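Local coordinates for nuclear inclusion protein A (Tobacco vein mottling virus, PDB 3MMG) that probably acts as a cysteine protease of the potyviral C4 family (3C-type), with a chymotrypsin-like two-barrel fold, at residues A[15-20]-A[93-98]; A[99-104]-A[160-165]; A[109-114]-A[144-149]; A[137-142]-A[208-213]; A[164-169]-A[180-185]. The protein carries 3 engineered substitutions. One frame throughout, in Å; residues are numbered along the deposited sequence. Where two conformers were deposited one is given.

Contact 1: A[15-20]-A[93-98]; sequences SACVCL and PFPQKL
Phe-94 drives into the start of strand 18-25 from the connector that follows the first barrel. Its CG lies anti to the carbonyl carbon (chi1 -70°), which sends the ring along the backbone of Cys-17 towards Cys-19. Past CB, Phe-94 CD2 lies 4.1 Å from Cys-17 CA. Phe-94 CE2 is 3.8 Å from Cys-17 O, and Ala-16 O sits farther out at the ring edge. The tip ends against the thiol of Cys-19, with Cys-19 SG only 3.2 Å from Phe-94 CZ, a tight approach in the conformer described. Cys-19 SG lies 60° off the normal of the Phe-94 ring, so this sulfur-aromatic contact is oblique. In the two-barrel fold of clan PA proteases, strand 18-25 belongs to the N-terminal barrel, and residues 93-98 run past it on their way to the second. Cys-17, within the type I turn from Ser-15 to Val-18, packs between Pro-95 and Leu-98: Cys-17 CB is 3.9 Å from Leu-98 CD1, while Cys-17 SG lies 4.1 Å from Pro-95 CG. Beyond the ring, His-61 packs edge-to-face with Phe-94, and Ile-41 and Thr-59 also touch it.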
# COMPACT_ATOMS: atom_id res chain seq x y z
N SER A 15 -2.54 9.79 7.13
CA SER A 15 -3.18 8.91 8.09
C SER A 15 -4.70 8.89 7.95
O SER A 15 -5.33 7.84 8.15
CB SER A 15 -2.78 9.34 9.51
OG SER A 15 -3.43 8.55 10.47
N ALA A 16 -5.29 10.03 7.61
CA ALA A 16 -6.75 10.15 7.46
C ALA A 16 -7.29 9.30 6.30
O ALA A 16 -8.47 8.99 6.27
CB ALA A 16 -7.15 11.60 7.29
N CYS A 17 -6.42 8.96 5.33
CA CYS A 17 -6.77 8.15 4.17
C CYS A 17 -6.33 6.70 4.27
O CYS A 17 -6.62 5.90 3.38
CB CYS A 17 -6.16 8.78 2.92
SG CYS A 17 -6.89 10.41 2.59
N VAL A 18 -5.66 6.33 5.35
CA VAL A 18 -5.24 4.96 5.51
C VAL A 18 -6.43 4.13 5.98
O VAL A 18 -7.20 4.58 6.84
CB VAL A 18 -4.06 4.84 6.49
CG1 VAL A 18 -3.77 3.38 6.84
CG2 VAL A 18 -2.83 5.50 5.87
N CYS A 19 -6.57 2.94 5.39
CA CYS A 19 -7.66 2.00 5.70
C CYS A 19 -7.11 0.69 6.27
O CYS A 19 -5.94 0.34 6.04
CB CYS A 19 -8.39 1.60 4.42
SG CYS A 19 -9.01 2.91 3.36
N LEU A 20 -7.96 -0.04 6.98
CA LEU A 20 -7.65 -1.43 7.30
C LEU A 20 -8.38 -2.32 6.31
O LEU A 20 -9.56 -2.13 6.06
CB LEU A 20 -8.06 -1.82 8.73
CG LEU A 20 -7.50 -1.07 9.93
CD1 LEU A 20 -8.14 -1.61 11.21
CD2 LEU A 20 -6.03 -1.22 10.01
N PRO A 93 -16.84 8.21 -0.73
CA PRO A 93 -15.45 8.37 -1.17
C PRO A 93 -14.53 9.17 -0.25
O PRO A 93 -15.00 9.94 0.59
CB PRO A 93 -15.57 9.11 -2.49
CG PRO A 93 -16.86 9.82 -2.41
CD PRO A 93 -17.78 8.96 -1.58
N PHE A 94 -13.23 8.95 -0.43
CA PHE A 94 -12.16 9.72 0.21
C PHE A 94 -11.91 11.01 -0.60
O PHE A 94 -12.34 11.11 -1.75
CB PHE A 94 -10.89 8.88 0.16
CG PHE A 94 -10.91 7.68 1.06
CD1 PHE A 94 -11.47 6.47 0.63
CD2 PHE A 94 -10.37 7.76 2.35
CE1 PHE A 94 -11.46 5.33 1.46
CE2 PHE A 94 -10.38 6.63 3.21
CZ PHE A 94 -10.92 5.43 2.77
N PRO A 95 -11.18 11.98 -0.00
CA PRO A 95 -10.69 13.12 -0.78
C PRO A 95 -9.68 12.67 -1.84
O PRO A 95 -9.34 11.48 -1.90
CB PRO A 95 -10.03 14.01 0.28
CG PRO A 95 -9.75 13.14 1.40
CD PRO A 95 -10.79 12.07 1.41
N GLN A 96 -9.22 13.61 -2.66
CA GLN A 96 -8.38 13.30 -3.82
C GLN A 96 -7.20 14.28 -3.87
O GLN A 96 -6.83 14.81 -4.94
CB GLN A 96 -9.20 13.35 -5.12
CG GLN A 96 -10.31 12.28 -5.21
CD GLN A 96 -10.94 12.19 -6.59
OE1 GLN A 96 -10.25 12.29 -7.62
NE2 GLN A 96 -12.25 11.98 -6.62
N LYS A 97 -6.60 14.50 -2.70
CA LYS A 97 -5.52 15.48 -2.57
C LYS A 97 -4.12 14.91 -2.35
O LYS A 97 -3.15 15.64 -2.55
CB LYS A 97 -5.85 16.50 -1.48
CG LYS A 97 -7.10 17.31 -1.80
CD LYS A 97 -7.42 18.34 -0.70
CE LYS A 97 -8.85 18.89 -0.88
NZ LYS A 97 -9.90 17.90 -0.43
N LEU A 98 -4.02 13.67 -1.88
CA LEU A 98 -2.69 13.06 -1.65
C LEU A 98 -1.85 13.12 -2.93
O LEU A 98 -2.38 12.96 -4.03
CB LEU A 98 -2.80 11.61 -1.21
CG LEU A 98 -3.52 11.23 0.07
CD1 LEU A 98 -3.68 9.69 0.08
CD2 LEU A 98 -2.80 11.73 1.29

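Contact 2: A[99-104]-A[160-165]; sequences KFRQPT and DGNILG. With FMT (formic acid), chain E.
Asp-160 OD1 is gripped by two donors, both arriving from above the carboxylate plane: Arg-101 NH2 at 3.0 Å and, nearly straight at 164°, the backbone Asn-162 N at 3.1 Å. Asp-160 OD2 offers its syn lone pair to Arg-101 NE, 2.9 Å away. The guanidinium thus meets Asp-160 side-on and tip to tip, one nitrogen for each oxygen, the planes 62° apart. NH2 also forms a salt bridge with Asp-107, so the arginine pairs with two carboxylates, whose ionised forms its charge probably stabilises. Leu-164 CD2 sits 3.6 Å above the centre of the guanidinium plane, and the Asn-162 amide crosses the arginine chain at about a right angle, ND2 being 3.3 Å from Arg-101 CD. Ile-163 N to Lys-99 O (2.9 Å) and Arg-101 N to Ile-163 O (3.1 Å) tie the backbones, both donors in the carbonyl plane. Phe-100 and Ile-163 point the same way, Phe-100 CE2 3.9 Å from Ile-163 CD1. A water joins Lys-99 N to Gly-161 O. Asp-160 OD1 accepting from Asn-162 N makes an Asx turn, followed by a single beta bridge that docks the interbarrel connector on the C-terminal barrel.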
# COMPACT_ATOMS: atom_id res chain seq x y z
N LYS A 99 -0.54 13.33 -2.77
CA LYS A 99 0.41 13.25 -3.90
C LYS A 99 1.25 11.98 -3.83
O LYS A 99 1.71 11.59 -2.74
CB LYS A 99 1.35 14.46 -3.91
CG LYS A 99 0.63 15.82 -3.99
CD LYS A 99 -0.10 16.02 -5.28
CE LYS A 99 -0.77 17.39 -5.29
NZ LYS A 99 -2.25 17.27 -5.50
N PHE A 100 1.45 11.37 -5.00
CA PHE A 100 2.23 10.14 -5.18
C PHE A 100 3.35 10.42 -6.18
O PHE A 100 3.12 11.05 -7.21
CB PHE A 100 1.39 8.97 -5.75
CG PHE A 100 0.18 8.60 -4.91
CD1 PHE A 100 -1.00 9.35 -4.99
CD2 PHE A 100 0.22 7.51 -4.05
CE1 PHE A 100 -2.12 9.03 -4.21
CE2 PHE A 100 -0.91 7.16 -3.27
CZ PHE A 100 -2.08 7.91 -3.36
N ARG A 101 4.54 9.90 -5.91
CA ARG A 101 5.60 9.96 -6.93
C ARG A 101 6.59 8.83 -6.73
O ARG A 101 6.57 8.16 -5.74
CB ARG A 101 6.31 11.30 -6.92
CG ARG A 101 7.12 11.58 -5.69
CD ARG A 101 8.01 12.82 -5.82
NE ARG A 101 8.56 13.15 -4.51
CZ ARG A 101 9.65 12.58 -3.96
NH1 ARG A 101 10.36 11.65 -4.61
NH2 ARG A 101 10.03 12.95 -2.75
N GLN A 102 7.47 8.65 -7.70
CA GLN A 102 8.51 7.65 -7.55
C GLN A 102 9.59 8.17 -6.57
O GLN A 102 9.91 9.37 -6.57
CB GLN A 102 9.20 7.43 -8.88
CG GLN A 102 8.39 6.74 -9.95
CD GLN A 102 9.28 6.44 -11.15
OE1 GLN A 102 9.70 7.36 -11.86
NE2 GLN A 102 9.61 5.17 -11.34
N PRO A 103 10.21 7.27 -5.81
CA PRO A 103 11.32 7.67 -4.95
C PRO A 103 12.56 8.00 -5.77
O PRO A 103 12.69 7.56 -6.91
CB PRO A 103 11.64 6.43 -4.11
CG PRO A 103 10.66 5.35 -4.51
CD PRO A 103 9.95 5.81 -5.76
N THR A 104 13.46 8.74 -5.15
CA THR A 104 14.77 8.99 -5.73
C THR A 104 15.81 8.75 -4.65
O THR A 104 15.46 8.61 -3.47
CB THR A 104 14.96 10.44 -6.25
OG1 THR A 104 15.26 11.31 -5.16
CG2 THR A 104 13.71 10.94 -6.99
N ASP A 160 9.30 16.04 0.86
CA ASP A 160 8.12 16.79 0.41
C ASP A 160 6.77 16.17 0.83
O ASP A 160 5.70 16.64 0.39
CB ASP A 160 8.18 16.95 -1.11
CG ASP A 160 8.11 15.62 -1.86
OD1 ASP A 160 7.98 14.54 -1.22
OD2 ASP A 160 8.25 15.65 -3.10
N GLY A 161 6.81 15.14 1.69
CA GLY A 161 5.57 14.49 2.14
C GLY A 161 4.78 13.70 1.10
O GLY A 161 3.66 13.28 1.37
N ASN A 162 5.35 13.48 -0.08
CA ASN A 162 4.70 12.64 -1.09
C ASN A 162 4.74 11.17 -0.67
O ASN A 162 5.68 10.72 -0.01
CB ASN A 162 5.39 12.77 -2.44
CG ASN A 162 5.06 14.09 -3.17
OD1 ASN A 162 4.68 15.13 -2.58
ND2 ASN A 162 5.24 14.04 -4.48
N ILE A 163 3.72 10.42 -1.08
CA ILE A 163 3.72 8.98 -0.85
C ILE A 163 4.55 8.34 -1.95
O ILE A 163 4.28 8.56 -3.14
CB ILE A 163 2.29 8.42 -0.86
CG1 ILE A 163 1.43 9.13 0.22
CG2 ILE A 163 2.29 6.89 -0.71
CD1 ILE A 163 -0.03 8.75 0.17
N LEU A 164 5.55 7.53 -1.56
CA LEU A 164 6.51 6.97 -2.54
C LEU A 164 6.25 5.50 -2.83
O LEU A 164 6.71 4.97 -3.84
CB LEU A 164 7.94 7.12 -2.06
CG LEU A 164 8.42 8.52 -1.69
CD1 LEU A 164 9.92 8.48 -1.42
CD2 LEU A 164 8.05 9.57 -2.74
N GLY A 165 5.50 4.85 -1.94
CA GLY A 165 5.34 3.40 -2.09
C GLY A 165 4.49 2.88 -0.96
O GLY A 165 4.07 3.65 -0.09
C FMT E . -2.76 13.78 -6.87
O1 FMT E . -3.61 14.39 -6.21
O2 FMT E . -2.13 14.25 -7.83
O HOH W 1 0.97 13.04 -0.02

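Contact 3: A[109-114]-A[144-149]; sequences VCMVST and ITTKDG
Strand 109-116 opens the C-terminal barrel of this chymotrypsin-like fold, and residues 144-149 form a loop that leaves strand 139-142 and passes over it. The two chains stay well apart, with the nearest CA atoms, those of Met-111 and Ile-144, 7.5 Å from each other, so side chains have to bridge the gap. The more buried part belongs to Ile-144. With CG1 anti to the carbonyl carbon and the chain extended (chi2 161°), Ile-144 CD1 probes the strand backbone, 3.7 Å from Met-111 N and 3.8 Å from Val-109 O. Met-111 CB is 4.1 Å from Ile-144 CD1, and Val-109 CG2 brushes the same methyl. Met-111 N is hydrogen-bonded to Ser-126 OG, so the polar atom beneath the methyl is satisfied. Leu-155 touches Val-109, Met-111 and Ile-144 alike and belongs to the same buried patch. From Thr-146 on, the loop leaves the strand; its exposed residues 147 and 148 make no contact with 109-114. Here Thr-146 OG1 bonds to a polar side chain of the bound peptide and the Gly-149 backbone adds hydrogen bonds to it, consistent with a substrate-binding cleft. Thr-146 therefore faces two ways, its methyl still on the tight side: it is crossed at about a right angle by Met-111, whose chain bends at chi3 (-62°) and sets Met-111 CE 3.6 Å from Thr-146 CG2.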
# COMPACT_ATOMS: atom_id res chain seq x y z
N VAL A 109 12.49 7.97 3.98
CA VAL A 109 11.05 7.71 4.16
C VAL A 109 10.66 7.39 5.59
O VAL A 109 11.45 6.81 6.35
CB VAL A 109 10.53 6.55 3.24
CG1 VAL A 109 10.64 6.92 1.75
CG2 VAL A 109 11.25 5.23 3.55
N CYS A 110 9.44 7.81 5.97
CA CYS A 110 8.76 7.34 7.21
C CYS A 110 7.53 6.52 6.87
O CYS A 110 6.79 6.88 5.94
CB CYS A 110 8.27 8.51 8.06
SG CYS A 110 9.53 9.52 8.79
N MET A 111 7.27 5.47 7.64
CA MET A 111 6.04 4.72 7.46
C MET A 111 4.96 5.44 8.24
O MET A 111 5.18 5.89 9.38
CB MET A 111 6.23 3.28 7.90
CG MET A 111 5.03 2.40 7.56
SD MET A 111 5.36 0.65 7.93
CE MET A 111 6.73 0.30 6.83
N VAL A 112 3.78 5.53 7.64
CA VAL A 112 2.64 6.18 8.28
C VAL A 112 1.51 5.16 8.41
O VAL A 112 1.24 4.40 7.49
CB VAL A 112 2.17 7.38 7.46
CG1 VAL A 112 0.86 7.92 8.06
CG2 VAL A 112 3.24 8.46 7.43
N SER A 113 0.81 5.19 9.55
CA SER A 113 -0.35 4.31 9.71
C SER A 113 -1.40 5.04 10.55
O SER A 113 -1.29 6.25 10.83
CB SER A 113 0.10 2.98 10.32
OG SER A 113 -0.95 2.02 10.39
N THR A 114 -2.41 4.29 10.95
CA THR A 114 -3.52 4.86 11.66
C THR A 114 -3.99 3.86 12.68
O THR A 114 -3.88 2.65 12.50
CB THR A 114 -4.65 5.29 10.67
OG1 THR A 114 -5.73 5.93 11.37
CG2 THR A 114 -5.17 4.09 9.87
N ILE A 144 12.78 0.06 8.40
CA ILE A 144 11.77 0.33 9.44
C ILE A 144 11.18 -1.00 9.90
O ILE A 144 10.74 -1.81 9.08
CB ILE A 144 10.64 1.25 8.90
CG1 ILE A 144 11.23 2.58 8.38
CG2 ILE A 144 9.54 1.49 10.00
CD1 ILE A 144 10.32 3.37 7.42
N THR A 145 11.20 -1.21 11.21
CA THR A 145 10.58 -2.39 11.83
C THR A 145 9.12 -2.56 11.39
O THR A 145 8.32 -1.62 11.48
CB THR A 145 10.68 -2.30 13.39
OG1 THR A 145 12.06 -2.38 13.77
CG2 THR A 145 9.88 -3.43 14.07
N THR A 146 8.80 -3.77 10.93
CA THR A 146 7.44 -4.11 10.55
C THR A 146 7.03 -5.49 11.09
O THR A 146 7.87 -6.36 11.32
CB THR A 146 7.27 -4.16 9.02
OG1 THR A 146 8.25 -5.06 8.49
CG2 THR A 146 7.52 -2.82 8.41
N LYS A 147 5.74 -5.65 11.29
CA LYS A 147 5.14 -6.92 11.69
C LYS A 147 4.29 -7.39 10.52
O LYS A 147 3.88 -6.56 9.70
CB LYS A 147 4.22 -6.66 12.87
CG LYS A 147 4.86 -6.35 14.19
CD LYS A 147 3.75 -6.38 15.22
CE LYS A 147 4.25 -6.59 16.65
NZ LYS A 147 3.13 -7.15 17.48
N ASP A 148 4.04 -8.70 10.43
CA ASP A 148 3.03 -9.21 9.51
C ASP A 148 1.76 -8.42 9.79
O ASP A 148 1.38 -8.21 10.94
CB ASP A 148 2.81 -10.73 9.70
CG ASP A 148 4.01 -11.58 9.28
OD1 ASP A 148 4.87 -11.11 8.51
OD2 ASP A 148 4.08 -12.76 9.73
N GLY A 149 1.10 -7.94 8.74
CA GLY A 149 -0.07 -7.13 8.95
C GLY A 149 0.13 -5.71 8.44
O GLY A 149 -0.84 -5.00 8.21

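Contact 4: A[137-142]-A[208-213]; sequences TSFWQH and ISWGSF
A three-ring aromatic cluster, Phe-139, Trp-210 and Phe-213, joins strand 139-142 of the C-terminal barrel to the loop that runs towards the chain's C-terminal end. Phe-139 is the main bump, its ring entering the hollow between the other two. At one corner Phe-139 CE2 rests 3.6 Å from Trp-210 CZ3; the planes lie 30° apart but are slid past each other, so they barely overlap. From another side Phe-213 turns its edge to the Phe-139 face in an offset edge-to-face stack, centroids 5.7 Å apart and planes at 71°. Ile-208 CG2 covers one face of Trp-210, 3.6 Å above its plane and towards the rim. The second bump is a methyl: Thr-137 CG2 rests on the outside of the type II' turn from Trp-210 to Phe-213, against the Trp-210/Gly-211 peptide and 3.4 Å from Gly-211 N, where the missing side chain of Gly-211 leaves it room. Thr-137 OG1, in the crowded position between backbone N and carbonyl carbon, accepts from Phe-139 N in an ST turn and also bonds to Lys-134 O, which fixes the methyl's direction. Trp-210 NE1 is held by Ala-205 O, and Trp-210 and Phe-213 each pack on an apolar side chain of the bound peptide. Beside the cluster one water spans the segments, accepting from Ser-138 N at 3.0 Å and donating to Ser-209 O at 2.8 Å.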
# COMPACT_ATOMS: atom_id res chain seq x y z
N THR A 137 13.47 -4.27 -10.51
CA THR A 137 12.20 -4.41 -9.83
C THR A 137 11.62 -3.05 -9.47
O THR A 137 12.25 -2.00 -9.66
CB THR A 137 12.30 -5.24 -8.51
OG1 THR A 137 12.89 -4.44 -7.48
CG2 THR A 137 13.10 -6.54 -8.68
N SER A 138 10.39 -3.09 -8.94
CA SER A 138 9.78 -1.90 -8.36
C SER A 138 9.96 -1.86 -6.84
O SER A 138 9.30 -1.07 -6.14
CB SER A 138 8.30 -1.84 -8.75
OG SER A 138 8.17 -1.52 -10.13
N PHE A 139 10.84 -2.70 -6.32
CA PHE A 139 11.05 -2.77 -4.88
C PHE A 139 12.21 -1.87 -4.43
O PHE A 139 13.24 -1.79 -5.11
CB PHE A 139 11.36 -4.20 -4.40
CG PHE A 139 10.21 -5.15 -4.53
CD1 PHE A 139 9.06 -5.02 -3.71
CD2 PHE A 139 10.26 -6.20 -5.45
CE1 PHE A 139 7.97 -5.94 -3.84
CE2 PHE A 139 9.18 -7.11 -5.58
CZ PHE A 139 8.04 -6.97 -4.77
N TRP A 140 12.03 -1.23 -3.28
CA TRP A 140 13.11 -0.50 -2.62
C TRP A 140 13.27 -1.01 -1.20
O TRP A 140 12.28 -1.17 -0.47
CB TRP A 140 12.77 0.98 -2.52
CG TRP A 140 12.76 1.71 -3.83
CD1 TRP A 140 11.85 1.58 -4.85
CD2 TRP A 140 13.68 2.73 -4.23
NE1 TRP A 140 12.17 2.45 -5.87
CE2 TRP A 140 13.29 3.16 -5.52
CE3 TRP A 140 14.82 3.32 -3.63
CZ2 TRP A 140 13.98 4.17 -6.23
CZ3 TRP A 140 15.52 4.31 -4.33
CH2 TRP A 140 15.06 4.75 -5.62
N GLN A 141 14.50 -1.22 -0.79
CA GLN A 141 14.76 -1.65 0.58
C GLN A 141 14.56 -0.49 1.58
O GLN A 141 14.87 0.68 1.28
CB GLN A 141 16.19 -2.21 0.70
CG GLN A 141 16.44 -2.92 2.04
CD GLN A 141 17.79 -3.62 2.10
OE1 GLN A 141 18.56 -3.58 1.14
NE2 GLN A 141 18.07 -4.27 3.22
N HIS A 142 14.05 -0.83 2.76
CA HIS A 142 14.00 0.11 3.88
C HIS A 142 14.31 -0.65 5.17
O HIS A 142 14.31 -1.90 5.18
CB HIS A 142 12.63 0.85 3.94
CG HIS A 142 11.48 -0.00 4.37
ND1 HIS A 142 11.21 -0.26 5.70
CD2 HIS A 142 10.50 -0.62 3.66
CE1 HIS A 142 10.13 -1.02 5.79
NE2 HIS A 142 9.68 -1.26 4.57
N ILE A 208 4.62 -10.23 -11.49
CA ILE A 208 5.40 -9.20 -10.79
C ILE A 208 6.87 -9.40 -11.15
O ILE A 208 7.31 -10.54 -11.32
CB ILE A 208 5.13 -9.27 -9.26
CG1 ILE A 208 3.72 -8.75 -8.98
CG2 ILE A 208 6.19 -8.51 -8.46
CD1 ILE A 208 3.13 -9.20 -7.68
N SER A 209 7.61 -8.31 -11.30
CA SER A 209 9.05 -8.35 -11.60
C SER A 209 9.84 -8.59 -10.31
O SER A 209 9.73 -7.80 -9.36
CB SER A 209 9.50 -7.04 -12.26
OG SER A 209 9.02 -6.92 -13.60
N TRP A 210 10.64 -9.68 -10.28
CA TRP A 210 11.31 -10.12 -9.05
C TRP A 210 12.83 -9.90 -9.03
O TRP A 210 13.46 -10.00 -7.98
CB TRP A 210 11.00 -11.60 -8.74
CG TRP A 210 9.57 -11.79 -8.40
CD1 TRP A 210 8.60 -12.30 -9.21
CD2 TRP A 210 8.93 -11.42 -7.18
NE1 TRP A 210 7.38 -12.26 -8.57
CE2 TRP A 210 7.55 -11.74 -7.31
CE3 TRP A 210 9.38 -10.85 -5.97
CZ2 TRP A 210 6.62 -11.51 -6.29
CZ3 TRP A 210 8.47 -10.63 -4.95
CH2 TRP A 210 7.09 -10.94 -5.12
N GLY A 211 13.41 -9.59 -10.19
CA GLY A 211 14.86 -9.44 -10.28
C GLY A 211 15.50 -10.69 -9.70
O GLY A 211 15.13 -11.81 -10.07
N SER A 212 16.42 -10.51 -8.76
CA SER A 212 17.12 -11.64 -8.16
C SER A 212 16.44 -12.22 -6.92
O SER A 212 16.99 -13.12 -6.27
CB SER A 212 18.58 -11.28 -7.86
OG SER A 212 18.68 -10.43 -6.72
N PHE A 213 15.24 -11.73 -6.57
CA PHE A 213 14.48 -12.33 -5.46
C PHE A 213 13.88 -13.68 -5.85
O PHE A 213 13.47 -13.86 -6.99
CB PHE A 213 13.28 -11.46 -5.10
CG PHE A 213 13.61 -10.20 -4.37
CD1 PHE A 213 12.90 -9.03 -4.66
CD2 PHE A 213 14.59 -10.17 -3.38
CE1 PHE A 213 13.17 -7.84 -3.98
CE2 PHE A 213 14.87 -8.99 -2.69
CZ PHE A 213 14.16 -7.82 -2.99
O HOH W 2 8.47 -5.36 -8.91

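Contact 5: A[164-169]-A[180-185]; sequences LGIHSL and VEFPEK
Ile-166 and Val-180 stand side by side on one face of the antiparallel hairpin 163-171/177-181 of the C-terminal barrel, pointing the same way. Each holds its CG1 in the crowded position between backbone N and carbonyl carbon, bringing Ile-166 CG1 to 3.6 Å from Val-180 CG1. Val-180 CG1 also presses on Ile-166 O at 3.3 Å. Phe-182 crosses Ile-166 at about a right angle, its CZ 4.0 Å from Ile-166 CG2, while its ring edge slides along Gly-165, Phe-182 CD1 lying 3.5 Å from Gly-165 N. Ile-166 and Val-180 form a hydrogen-bonded pair: Val-180 N to Ile-166 O, 2.9 Å and nearly straight at 170°, and Ile-166 N to Val-180 O, 3.0 Å. Beside the classic bulge at Leu-164 and Gly-165, Phe-182 N bonds Leu-164 O (3.0 Å) from 40° above the carbonyl plane. Gly-165 and Glu-181 make the non-hydrogen-bonded pair, drawn close because Gly-165 has no side chain. His-167 NE2 bonds a polar side chain of the bound peptide, consistent with a substrate pocket. On the Gly-165 face Glu-181 extends its buried carboxylate to Arg-80, Trp-140 NE1 and Gln-102 NE2; with one cationic and two neutral partners, it is probably ionised despite its burial.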
# COMPACT_ATOMS: atom_id res chain seq x y z
N LEU A 164 5.55 7.53 -1.56
CA LEU A 164 6.51 6.97 -2.54
C LEU A 164 6.25 5.50 -2.83
O LEU A 164 6.71 4.97 -3.84
CB LEU A 164 7.94 7.12 -2.06
CG LEU A 164 8.42 8.52 -1.69
CD1 LEU A 164 9.92 8.48 -1.42
CD2 LEU A 164 8.05 9.57 -2.74
N GLY A 165 5.50 4.85 -1.94
CA GLY A 165 5.34 3.40 -2.09
C GLY A 165 4.49 2.88 -0.96
O GLY A 165 4.07 3.65 -0.09
N ILE A 166 4.26 1.58 -0.97
CA ILE A 166 3.58 0.91 0.14
C ILE A 166 4.37 -0.32 0.56
O ILE A 166 5.03 -0.96 -0.27
CB ILE A 166 2.12 0.53 -0.19
CG1 ILE A 166 2.03 -0.27 -1.50
CG2 ILE A 166 1.26 1.80 -0.23
CD1 ILE A 166 0.65 -0.93 -1.74
N HIS A 167 4.32 -0.64 1.86
CA HIS A 167 5.14 -1.75 2.34
C HIS A 167 4.72 -3.08 1.68
O HIS A 167 3.55 -3.27 1.42
CB HIS A 167 5.10 -1.85 3.86
CG HIS A 167 5.91 -3.01 4.37
ND1 HIS A 167 7.28 -3.09 4.18
CD2 HIS A 167 5.56 -4.11 5.07
CE1 HIS A 167 7.73 -4.20 4.73
NE2 HIS A 167 6.70 -4.85 5.26
N SER A 168 5.67 -4.00 1.42
CA SER A 168 5.34 -5.22 0.69
C SER A 168 5.97 -6.51 1.21
O SER A 168 5.25 -7.45 1.53
CB SER A 168 5.66 -5.05 -0.81
OG SER A 168 5.40 -6.26 -1.53
N LEU A 169 7.30 -6.55 1.29
CA LEU A 169 8.07 -7.78 1.47
C LEU A 169 8.95 -7.72 2.67
O LEU A 169 9.38 -6.64 3.09
CB LEU A 169 9.05 -8.01 0.31
CG LEU A 169 8.66 -8.19 -1.14
CD1 LEU A 169 9.94 -8.29 -1.95
CD2 LEU A 169 7.80 -9.46 -1.28
N VAL A 180 7.11 -1.30 -2.23
CA VAL A 180 6.93 -1.25 -3.70
C VAL A 180 6.61 0.19 -4.05
O VAL A 180 5.73 0.79 -3.43
CB VAL A 180 5.80 -2.19 -4.23
CG1 VAL A 180 4.49 -2.04 -3.39
CG2 VAL A 180 5.54 -1.97 -5.74
N GLU A 181 7.32 0.74 -5.04
CA GLU A 181 7.17 2.15 -5.41
C GLU A 181 5.98 2.38 -6.30
O GLU A 181 5.63 1.52 -7.11
CB GLU A 181 8.44 2.64 -6.14
CG GLU A 181 8.70 1.89 -7.44
CD GLU A 181 9.50 2.68 -8.46
OE1 GLU A 181 10.63 3.09 -8.16
OE2 GLU A 181 8.99 2.87 -9.57
N PHE A 182 5.36 3.55 -6.16
CA PHE A 182 4.42 4.04 -7.16
C PHE A 182 5.16 4.40 -8.43
O PHE A 182 6.31 4.83 -8.37
CB PHE A 182 3.62 5.23 -6.62
CG PHE A 182 2.61 4.80 -5.61
CD1 PHE A 182 2.93 4.80 -4.25
CD2 PHE A 182 1.41 4.23 -6.02
CE1 PHE A 182 2.04 4.30 -3.31
CE2 PHE A 182 0.50 3.72 -5.07
CZ PHE A 182 0.82 3.75 -3.72
N PRO A 183 4.50 4.21 -9.58
CA PRO A 183 5.07 4.63 -10.85
C PRO A 183 4.86 6.13 -11.11
O PRO A 183 4.12 6.81 -10.39
CB PRO A 183 4.25 3.82 -11.86
CG PRO A 183 2.89 3.76 -11.23
CD PRO A 183 3.20 3.53 -9.76
N GLU A 184 5.53 6.64 -12.15
CA GLU A 184 5.36 8.01 -12.59
C GLU A 184 3.91 8.23 -13.02
O GLU A 184 3.29 7.32 -13.57
CB GLU A 184 6.25 8.26 -13.81
CG GLU A 184 6.59 9.73 -14.08
CD GLU A 184 7.44 9.92 -15.35
OE1 GLU A 184 7.88 8.91 -15.96
OE2 GLU A 184 7.67 11.09 -15.74
N LYS A 185 3.39 9.44 -12.75
CA LYS A 185 2.04 9.87 -13.18
C LYS A 185 0.96 8.89 -12.73
O LYS A 185 0.03 8.56 -13.48
CB LYS A 185 2.03 10.06 -14.70
CG LYS A 185 2.93 11.20 -15.13
CD LYS A 185 2.99 11.36 -16.62
CE LYS A 185 3.97 12.47 -16.98
NZ LYS A 185 4.41 12.37 -18.41

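From the N terminus, contact 1 closes the loop holding most of the first barrel and sets the outgoing connector against strand 18-25. Contact 2 begins immediately afterwards and fastens the next part of that connector to strand 163-171; Leu-98 on Ile-163 makes the two neighbours. Contact 3 is nested within the loop of contact 2, while contact 4 crosses both, running from strand 139-142 to the C-terminal loop. Contact 5, the hairpin 163-171/177-181, lies inside contact 4 and shares Leu-164 and Gly-165 with contact 2. Ser-15 and Val-18 on 113-114 join the barrels directly, and His-142 on His-167 links contacts 4 and 5.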